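Transcriptional regulator, MarR family (Neisseria meningitidis serogroup B, PDB 3G3Z) probably binds DNA as a dimeric transcription factor of the MarR family, using winged helix-turn-helix domains to regulate genes. Local coordinates at the interface of chains A and B. Sequence-based numbering; all coordinates share one arbitrary frame. Chains: chain A/B, Transcriptional regulator, MarR family.

The interface of chains A and B. Residues chain A 126, 129-130; chain B 8-9, 12.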
loop_
_atom_site.group_PDB
_atom_site.type_symbol
_atom_site.label_atom_id
_atom_site.label_comp_id
_atom_site.label_asym_id
_atom_site.label_seq_id
_atom_site.Cartn_x
_atom_site.Cartn_y
_atom_site.Cartn_z
ATOM N N PHE A 126 0.742 -8.245 -13.223
ATOM C CA PHE A 126 -0.631 -8.335 -12.713
ATOM C C PHE A 126 -0.997 -9.760 -12.308
ATOM O O PHE A 126 -1.613 -9.974 -11.262
ATOM C CB PHE A 126 -1.647 -7.821 -13.743
ATOM C CG PHE A 126 -1.619 -6.324 -13.956
ATOM C CD1 PHE A 126 -0.884 -5.488 -13.121
ATOM C CD2 PHE A 126 -2.357 -5.752 -14.988
ATOM C CE1 PHE A 126 -0.870 -4.110 -13.317
ATOM C CE2 PHE A 126 -2.352 -4.375 -15.191
ATOM C CZ PHE A 126 -1.607 -3.551 -14.357
ATOM N N LEU A 129 0.893 -10.761 -9.142
ATOM C CA LEU A 129 0.279 -10.102 -7.991
ATOM C C LEU A 129 -1.061 -10.748 -7.670
ATOM O O LEU A 129 -1.381 -10.969 -6.502
ATOM C CB LEU A 129 0.095 -8.599 -8.236
ATOM C CG LEU A 129 1.339 -7.703 -8.321
ATOM C CD1 LEU A 129 0.958 -6.306 -8.837
ATOM C CD2 LEU A 129 2.069 -7.605 -6.966
ATOM N N ASP A 130 -1.835 -11.058 -8.709
ATOM C CA ASP A 130 -3.101 -11.758 -8.529
ATOM C C ASP A 130 -2.909 -13.080 -7.803
ATOM O O ASP A 130 -3.652 -13.394 -6.864
ATOM C CB ASP A 130 -3.792 -11.990 -9.875
ATOM C CG ASP A 130 -4.382 -10.719 -10.452
ATOM O OD1 ASP A 130 -4.377 -9.684 -9.747
ATOM O OD2 ASP A 130 -4.862 -10.752 -11.605
ATOM N N GLN B 8 -5.726 -0.429 -13.172
ATOM C CA GLN B 8 -5.513 -1.851 -12.974
ATOM C C GLN B 8 -4.395 -2.124 -11.969
ATOM O O GLN B 8 -4.472 -3.079 -11.212
ATOM C CB GLN B 8 -5.170 -2.519 -14.294
ATOM C CG GLN B 8 -6.281 -2.555 -15.323
ATOM C CD GLN B 8 -5.793 -3.209 -16.599
ATOM O OE1 GLN B 8 -5.237 -4.308 -16.554
ATOM N NE2 GLN B 8 -5.967 -2.540 -17.731
ATOM N N LEU B 9 -3.366 -1.280 -11.969
ATOM C CA LEU B 9 -2.247 -1.436 -11.048
ATOM C C LEU B 9 -2.642 -0.958 -9.652
ATOM O O LEU B 9 -2.451 -1.667 -8.667
ATOM C CB LEU B 9 -1.019 -0.673 -11.551
ATOM C CG LEU B 9 0.078 -0.368 -10.517
ATOM C CD1 LEU B 9 0.902 -1.604 -10.200
ATOM C CD2 LEU B 9 0.984 0.772 -10.965
ATOM N N ARG B 12 -5.020 -3.217 -7.653
ATOM C CA ARG B 12 -4.220 -4.399 -7.319
ATOM C C ARG B 12 -3.251 -4.231 -6.168
ATOM O O ARG B 12 -3.291 -5.022 -5.226
ATOM C CB ARG B 12 -3.399 -4.849 -8.515
ATOM C CG ARG B 12 -4.067 -5.883 -9.311
ATOM C CD ARG B 12 -3.134 -6.418 -10.395
ATOM N NE ARG B 12 -3.885 -7.390 -11.176
ATOM C CZ ARG B 12 -4.756 -7.066 -12.122
ATOM N NH1 ARG B 12 -4.955 -5.791 -12.439
ATOM N NH2 ARG B 12 -5.414 -8.024 -12.762
#
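In the helical dimerisation region typical of MarR regulators, the C-terminal helix 119-142 of chain A packs against the N-terminal helix 5-26 of chain B, and B:Arg12 lays its guanidinium over A:Phe126 and turns its edge to A:Asp130. These two partners of the arginine, i and i+4, lie one turn apart on the same side of their helix. B:Arg12 is extended from CG to NE (chi3 -177°), which carries its guanidinium across to chain A. There it grips the carboxylate side-on: B:Arg12 NE lies 2.7 Å from A:Asp130 OD1 in a salt bridge tilted out of the carboxylate plane. B:Arg12 NH2 donates a straighter bond to the syn lone pair of A:Asp130 OD2 at 3.0 Å. Arginine suits this place because NE and NH2 along one edge match aspartate's two oxygens, leaving a face for the ring. That face stacks on A:Phe126, the planes only 6° apart, with B:Arg12 NH1 3.9 Å from the ring centroid; the electron-rich ring attracts the cation and its flatness matches the guanidinium. B:Arg12 NH1 also donates to the backbone O of B:Gln8 at 3.0 Å, helping fix the group's rotation. At the ring's far end, A:Phe126 CE2 touches B:Gln8 CB at 3.5 Å, and A:Phe126 CE1 packs on B:Leu9 CA at 3.8 Å, aliphatic carbons suiting its rim. Repeated by the two-fold axis, this contact helps clamp the terminal helices together and probably stabilises the dimer that positions the DNA-binding domains.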